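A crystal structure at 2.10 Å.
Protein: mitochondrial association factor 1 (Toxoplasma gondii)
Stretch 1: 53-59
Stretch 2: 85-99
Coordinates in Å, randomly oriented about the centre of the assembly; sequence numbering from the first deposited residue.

Stretch 1, residues 53-59: YGLFIGG
Stretch 2 (85-99) ELSAESQEIQERLLH

How does a stretch without regular structure lie against a helix? Residues 85-99 form one part of a longer helix, held by i to i+4 backbone hydrogen bonds such as Q91 N to S87 O at 3.1 Å. Residues 53-59 run along it in the opposite sense, so that L55 lies near Q94, E95 and L98, while I57 lies near L86, S87 and S90. The closest backbone register is F56 with Q91, their CA atoms 4.3 Å apart, and the contact buries 529 Å² in total.

What holds the start of the loop? Y53 (phi/psi -66/-20, chi1 m) stays out of reach, and contact begins at G54 (-89/-5), whose O accepts a hydrogen bond from Q91 NE2 at 3.2 Å, nearly straight at 165°. Q91 reaches it with chi1 and chi2 both t and chi3 at 60°. L55 then takes a left-handed turn (69/27), and its O sits over the helix: Q94 NE2 donates a weak hydrogen bond to L55 O at 2.9 Å, bent to 127°, and Q91 CA approaches L55 O at 3.4 Å in a CA-H...O contact. Q94 is m, t, with chi3 at 153°.

Where do the side chains of L55 and F56 go? L55 points its CA-to-CB bond toward the helix and, as an m, t rotamer, packs its CD1 4.1 Å from CD2 of L98 (t, p) and 4.0 Å from CG of E95, an apolar contact that also uses the aliphatic part of the glutamate. F56 (-101/152, chi1 p, chi2 88°) starts sideways and its end leads away. Its CB nevertheless rests 3.6 Å from S87 O and 4.1 Å from Q91 CB, and its CD1 lies 3.9 Å from S87 OG.

How is the far end fastened? I57 (-99/114) donates its backbone N to S90 OG at 2.9 Å and 164°. The p rotamer of S90 lets the same OG donate to L86 O at 2.6 Å within the helix, so one hydroxyl accepts from the loop while giving its proton to its own helix. I57 (m, t) brings CG2 4.0 Å from CD2 of L86 (t, p), an apolar pairing. I57 O receives a water hydrogen bond at 2.7 Å from the water O, and that water O accepts from S87 OG at 3.1 Å, bridging the stretches. At G58 (158/-158) a CB would fall 2.6 Å from S87 OG, a clash that glycine avoids; G59 (75/-134) makes no contact.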

ATOM      1  N   TYR A  53       3.374   8.935  -8.847  1.00 21.77           N
ATOM      2  CA  TYR A  53       4.175  10.042  -8.340  1.00 23.21           C
ATOM      3  C   TYR A  53       3.366  11.338  -8.271  1.00 21.09           C
ATOM      4  O   TYR A  53       3.723  12.259  -7.537  1.00 24.03           O
ATOM      5  CB  TYR A  53       5.416  10.224  -9.218  1.00 24.73           C
ATOM      6  CG  TYR A  53       6.252   8.965  -9.308  1.00 21.93           C
ATOM      7  CD1 TYR A  53       6.853   8.433  -8.175  1.00 23.23           C
ATOM      8  CD2 TYR A  53       6.431   8.301 -10.517  1.00 24.81           C
ATOM      9  CE1 TYR A  53       7.610   7.280  -8.239  1.00 20.20           C
ATOM     10  CE2 TYR A  53       7.191   7.144 -10.591  1.00 23.66           C
ATOM     11  CZ  TYR A  53       7.776   6.638  -9.447  1.00 22.40           C
ATOM     12  OH  TYR A  53       8.532   5.489  -9.508  1.00 22.91           O
ATOM     13  N   GLY A  54       2.272  11.394  -9.026  1.00 21.70           N
ATOM     14  CA  GLY A  54       1.375  12.537  -8.998  1.00 22.69           C
ATOM     15  C   GLY A  54       0.286  12.422  -7.943  1.00 25.92           C
ATOM     16  O   GLY A  54      -0.496  13.352  -7.755  1.00 21.80           O
ATOM     17  N   LEU A  55       0.228  11.271  -7.275  1.00 20.07           N
ATOM     18  CA  LEU A  55      -0.639  11.062  -6.110  1.00 20.20           C
ATOM     19  C   LEU A  55      -2.141  11.023  -6.417  1.00 21.14           C
ATOM     20  O   LEU A  55      -2.951  11.334  -5.545  1.00 21.98           O
ATOM     21  CB  LEU A  55      -0.384  12.149  -5.059  1.00 21.83           C
ATOM     22  CG  LEU A  55       1.065  12.418  -4.647  1.00 17.57           C
ATOM     23  CD1 LEU A  55       1.102  13.481  -3.554  1.00 21.04           C
ATOM     24  CD2 LEU A  55       1.748  11.143  -4.183  1.00 21.55           C
ATOM     25  N   PHE A  56      -2.518  10.626  -7.630  1.00 21.44           N
ATOM     26  CA  PHE A  56      -3.935  10.495  -7.977  1.00 21.81           C
ATOM     27  C   PHE A  56      -4.385   9.034  -7.938  1.00 20.33           C
ATOM     28  O   PHE A  56      -3.588   8.125  -8.163  1.00 20.85           O
ATOM     29  CB  PHE A  56      -4.213  11.074  -9.366  1.00 25.92           C
ATOM     30  CG  PHE A  56      -3.695  10.221 -10.484  1.00 27.77           C
ATOM     31  CD1 PHE A  56      -4.472   9.206 -11.019  1.00 31.94           C
ATOM     32  CD2 PHE A  56      -2.431  10.430 -10.999  1.00 29.70           C
ATOM     33  CE1 PHE A  56      -3.992   8.415 -12.041  1.00 33.18           C
ATOM     34  CE2 PHE A  56      -1.950   9.637 -12.020  1.00 34.14           C
ATOM     35  CZ  PHE A  56      -2.732   8.632 -12.543  1.00 33.48           C
ATOM     36  N   ILE A  57      -5.669   8.826  -7.664  1.00 20.48           N
ATOM     37  CA  ILE A  57      -6.284   7.511  -7.778  1.00 23.52           C
ATOM     38  C   ILE A  57      -7.016   7.416  -9.112  1.00 20.45           C
ATOM     39  O   ILE A  57      -8.003   8.115  -9.345  1.00 25.71           O
ATOM     40  CB  ILE A  57      -7.257   7.235  -6.616  1.00 20.45           C
ATOM     41  CG1 ILE A  57      -6.477   7.134  -5.302  1.00 22.72           C
ATOM     42  CG2 ILE A  57      -8.036   5.942  -6.861  1.00 22.20           C
ATOM     43  CD1 ILE A  57      -7.345   7.122  -4.062  1.00 22.86           C
ATOM     44  N   GLY A  58      -6.523   6.542  -9.983  1.00 29.47           N
ATOM     45  CA  GLY A  58      -7.048   6.413 -11.329  1.00 27.01           C
ATOM     46  C   GLY A  58      -6.011   5.788 -12.237  1.00 31.45           C
ATOM     47  O   GLY A  58      -5.095   5.110 -11.769  1.00 33.06           O
ATOM     48  N   GLY A  59      -6.153   6.016 -13.538  1.00 34.37           N
ATOM     49  CA  GLY A  59      -5.152   5.587 -14.496  1.00 32.26           C
ATOM     50  C   GLY A  59      -5.165   4.099 -14.783  1.00 29.69           C
ATOM     51  O   GLY A  59      -6.225   3.506 -14.998  1.00 34.73           O
ATOM     52  N   GLU A  85     -13.331  13.244 -11.331  1.00 26.01           N
ATOM     53  CA  GLU A  85     -13.639  13.682  -9.972  1.00 23.83           C
ATOM     54  C   GLU A  85     -12.716  13.004  -8.968  1.00 26.76           C
ATOM     55  O   GLU A  85     -12.052  13.665  -8.167  1.00 24.37           O
ATOM     56  CB  GLU A  85     -15.094  13.375  -9.614  1.00 30.69           C
ATOM     57  CG  GLU A  85     -16.123  14.272 -10.281  1.00 50.05           C
ATOM     58  CD  GLU A  85     -17.541  13.933  -9.859  1.00 65.09           C
ATOM     59  OE1 GLU A  85     -17.790  13.824  -8.640  1.00 69.08           O
ATOM     60  OE2 GLU A  85     -18.406  13.770 -10.747  1.00 61.78           O
ATOM     61  N   LEU A  86     -12.688  11.678  -9.023  1.00 23.70           N
ATOM     62  CA  LEU A  86     -11.894  10.875  -8.103  1.00 24.54           C
ATOM     63  C   LEU A  86     -10.406  11.168  -8.250  1.00 25.73           C
ATOM     64  O   LEU A  86      -9.689  11.276  -7.254  1.00 26.88           O
ATOM     65  CB  LEU A  86     -12.163   9.386  -8.339  1.00 26.26           C
ATOM     66  CG  LEU A  86     -11.301   8.394  -7.558  1.00 22.69           C
ATOM     67  CD1 LEU A  86     -11.358   8.666  -6.065  1.00 24.10           C
ATOM     68  CD2 LEU A  86     -11.750   6.973  -7.858  1.00 27.28           C
ATOM     69  N   SER A  87      -9.949  11.289  -9.492  1.00 24.52           N
ATOM     70  CA  SER A  87      -8.550  11.586  -9.770  1.00 24.43           C
ATOM     71  C   SER A  87      -8.134  12.909  -9.148  1.00 28.01           C
ATOM     72  O   SER A  87      -7.126  12.986  -8.452  1.00 25.85           O
ATOM     73  CB  SER A  87      -8.295  11.622 -11.279  1.00 20.54           C
ATOM     74  OG  SER A  87      -8.079  10.322 -11.794  1.00 43.00           O
ATOM     75  N   ALA A  88      -8.921  13.949  -9.399  1.00 27.40           N
ATOM     76  CA  ALA A  88      -8.596  15.283  -8.913  1.00 26.34           C
ATOM     77  C   ALA A  88      -8.718  15.378  -7.396  1.00 25.31           C
ATOM     78  O   ALA A  88      -7.856  15.956  -6.735  1.00 28.21           O
ATOM     79  CB  ALA A  88      -9.493  16.316  -9.579  1.00 22.75           C
ATOM     80  N   GLU A  89      -9.785  14.814  -6.841  1.00 25.75           N
ATOM     81  CA  GLU A  89     -10.033  14.938  -5.407  1.00 25.62           C
ATOM     82  C   GLU A  89      -8.985  14.180  -4.595  1.00 26.81           C
ATOM     83  O   GLU A  89      -8.421  14.719  -3.642  1.00 25.06           O
ATOM     84  CB  GLU A  89     -11.426  14.431  -5.048  1.00 25.46           C
ATOM     85  CG  GLU A  89     -11.939  15.002  -3.732  1.00 33.16           C
ATOM     86  CD  GLU A  89     -13.104  14.226  -3.150  1.00 35.61           C
ATOM     87  OE1 GLU A  89     -13.222  13.013  -3.422  1.00 36.65           O
ATOM     88  OE2 GLU A  89     -13.904  14.836  -2.411  1.00 37.76           O
ATOM     89  N   SER A  90      -8.742  12.927  -4.970  1.00 26.09           N
ATOM     90  CA  SER A  90      -7.726  12.109  -4.315  1.00 23.46           C
ATOM     91  C   SER A  90      -6.372  12.801  -4.389  1.00 25.81           C
ATOM     92  O   SER A  90      -5.611  12.829  -3.421  1.00 22.44           O
ATOM     93  CB  SER A  90      -7.644  10.729  -4.966  1.00 24.00           C
ATOM     94  OG  SER A  90      -7.281  10.833  -6.333  1.00 23.79           O
ATOM     95  N   GLN A  91      -6.089  13.365  -5.557  1.00 23.11           N
ATOM     96  CA  GLN A  91      -4.857  14.101  -5.797  1.00 22.28           C
ATOM     97  C   GLN A  91      -4.737  15.308  -4.864  1.00 28.16           C
ATOM     98  O   GLN A  91      -3.698  15.510  -4.237  1.00 21.58           O
ATOM     99  CB  GLN A  91      -4.805  14.538  -7.263  1.00 30.33           C
ATOM    100  CG  GLN A  91      -3.522  15.211  -7.696  1.00 34.18           C
ATOM    101  CD  GLN A  91      -3.468  15.409  -9.201  1.00 45.03           C
ATOM    102  OE1 GLN A  91      -4.325  16.080  -9.777  1.00 56.32           O
ATOM    103  NE2 GLN A  91      -2.473  14.810  -9.847  1.00 43.78           N
ATOM    104  N   GLU A  92      -5.804  16.095  -4.766  1.00 27.81           N
ATOM    105  CA  GLU A  92      -5.814  17.275  -3.904  1.00 31.48           C
ATOM    106  C   GLU A  92      -5.582  16.921  -2.436  1.00 32.32           C
ATOM    107  O   GLU A  92      -4.733  17.517  -1.773  1.00 25.14           O
ATOM    108  CB  GLU A  92      -7.141  18.021  -4.043  1.00 35.71           C
ATOM    109  CG  GLU A  92      -7.255  18.859  -5.305  1.00 47.51           C
ATOM    110  CD  GLU A  92      -8.623  19.497  -5.462  1.00 59.33           C
ATOM    111  OE1 GLU A  92      -9.601  18.956  -4.902  1.00 57.82           O
ATOM    112  OE2 GLU A  92      -8.719  20.541  -6.142  1.00 61.57           O
ATOM    113  N   ILE A  93      -6.345  15.956  -1.935  1.00 26.10           N
ATOM    114  CA  ILE A  93      -6.246  15.551  -0.537  1.00 26.33           C
ATOM    115  C   ILE A  93      -4.855  15.027  -0.193  1.00 23.06           C
ATOM    116  O   ILE A  93      -4.295  15.376   0.845  1.00 22.87           O
ATOM    117  CB  ILE A  93      -7.292  14.468  -0.200  1.00 26.66           C
ATOM    118  CG1 ILE A  93      -8.698  15.074  -0.230  1.00 28.87           C
ATOM    119  CG2 ILE A  93      -7.014  13.852   1.172  1.00 24.73           C
ATOM    120  CD1 ILE A  93      -9.820  14.056  -0.140  1.00 25.99           C
ATOM    121  N   GLN A  94      -4.305  14.184  -1.061  1.00 23.47           N
ATOM    122  CA  GLN A  94      -3.039  13.522  -0.773  1.00 20.94           C
ATOM    123  C   GLN A  94      -1.837  14.451  -0.962  1.00 24.48           C
ATOM    124  O   GLN A  94      -0.817  14.285  -0.295  1.00 21.02           O
ATOM    125  CB  GLN A  94      -2.904  12.266  -1.638  1.00 20.82           C
ATOM    126  CG  GLN A  94      -3.920  11.186  -1.253  1.00 23.13           C
ATOM    127  CD  GLN A  94      -3.687   9.842  -1.925  1.00 21.30           C
ATOM    128  OE1 GLN A  94      -4.067   8.802  -1.385  1.00 21.98           O
ATOM    129  NE2 GLN A  94      -3.075   9.854  -3.103  1.00 18.67           N
ATOM    130  N   GLU A  95      -1.955  15.435  -1.850  1.00 22.03           N
ATOM    131  CA  GLU A  95      -0.921  16.461  -1.971  1.00 21.30           C
ATOM    132  C   GLU A  95      -0.818  17.282  -0.686  1.00 19.84           C
ATOM    133  O   GLU A  95       0.277  17.522  -0.179  1.00 16.70           O
ATOM    134  CB  GLU A  95      -1.206  17.396  -3.151  1.00 26.96           C
ATOM    135  CG  GLU A  95      -0.792  16.851  -4.504  1.00 35.05           C
ATOM    136  CD  GLU A  95      -0.961  17.873  -5.612  1.00 51.77           C
ATOM    137  OE1 GLU A  95      -0.151  18.822  -5.672  1.00 68.08           O
ATOM    138  OE2 GLU A  95      -1.905  17.734  -6.419  1.00 48.06           O
ATOM    139  N   ARG A  96      -1.967  17.714  -0.175  1.00 22.16           N
ATOM    140  CA  ARG A  96      -2.022  18.511   1.046  1.00 23.00           C
ATOM    141  C   ARG A  96      -1.502  17.733   2.255  1.00 24.00           C
ATOM    142  O   ARG A  96      -0.753  18.268   3.075  1.00 25.64           O
ATOM    143  CB  ARG A  96      -3.455  18.974   1.311  1.00 28.28           C
ATOM    144  CG  ARG A  96      -4.000  19.948   0.279  1.00 50.21           C
ATOM    145  CD  ARG A  96      -5.503  20.119   0.426  1.00 55.65           C
ATOM    146  NE  ARG A  96      -6.077  20.893  -0.673  1.00 63.72           N
ATOM    147  CZ  ARG A  96      -7.373  20.922  -0.972  1.00 61.41           C
ATOM    148  NH1 ARG A  96      -8.241  20.213  -0.263  1.00 60.58           N
ATOM    149  NH2 ARG A  96      -7.802  21.655  -1.990  1.00 63.24           N
ATOM    150  N   LEU A  97      -1.909  16.473   2.368  1.00 22.08           N
ATOM    151  CA  LEU A  97      -1.515  15.644   3.504  1.00 23.63           C
ATOM    152  C   LEU A  97      -0.018  15.353   3.520  1.00 21.64           C
ATOM    153  O   LEU A  97       0.594  15.296   4.586  1.00 25.42           O
ATOM    154  CB  LEU A  97      -2.290  14.326   3.497  1.00 22.48           C
ATOM    155  CG  LEU A  97      -3.694  14.343   4.104  1.00 26.79           C
ATOM    156  CD1 LEU A  97      -4.372  12.991   3.914  1.00 22.88           C
ATOM    157  CD2 LEU A  97      -3.643  14.709   5.584  1.00 28.64           C
ATOM    158  N   LEU A  98       0.570  15.161   2.343  1.00 22.67           N
ATOM    159  CA  LEU A  98       2.000  14.890   2.249  1.00 25.54           C
ATOM    160  C   LEU A  98       2.812  16.086   2.735  1.00 26.20           C
ATOM    161  O   LEU A  98       3.844  15.919   3.386  1.00 24.10           O
ATOM    162  CB  LEU A  98       2.396  14.537   0.812  1.00 23.65           C
ATOM    163  CG  LEU A  98       3.895  14.309   0.590  1.00 26.31           C
ATOM    164  CD1 LEU A  98       4.451  13.270   1.571  1.00 27.32           C
ATOM    165  CD2 LEU A  98       4.172  13.890  -0.843  1.00 32.23           C
ATOM    166  N   HIS A  99       2.344  17.289   2.413  1.00 26.85           N
ATOM    167  CA  HIS A  99       2.989  18.512   2.883  1.00 28.87           C
ATOM    168  C   HIS A  99       3.005  18.546   4.406  1.00 25.19           C
ATOM    169  O   HIS A  99       4.027  18.861   5.013  1.00 29.42           O
ATOM    170  CB  HIS A  99       2.276  19.752   2.330  1.00 31.85           C
ATOM    171  CG  HIS A  99       2.705  20.129   0.946  1.00 37.22           C
ATOM    172  ND1 HIS A  99       1.810  20.452  -0.050  1.00 43.55           N
ATOM    173  CD2 HIS A  99       3.937  20.242   0.394  1.00 45.19           C
ATOM    174  CE1 HIS A  99       2.471  20.744  -1.157  1.00 48.31           C
ATOM    175  NE2 HIS A  99       3.764  20.624  -0.914  1.00 52.27           N
TER
HETATM  176  O   HOH W   1     -10.157   8.192 -10.918  1.00 24.19           O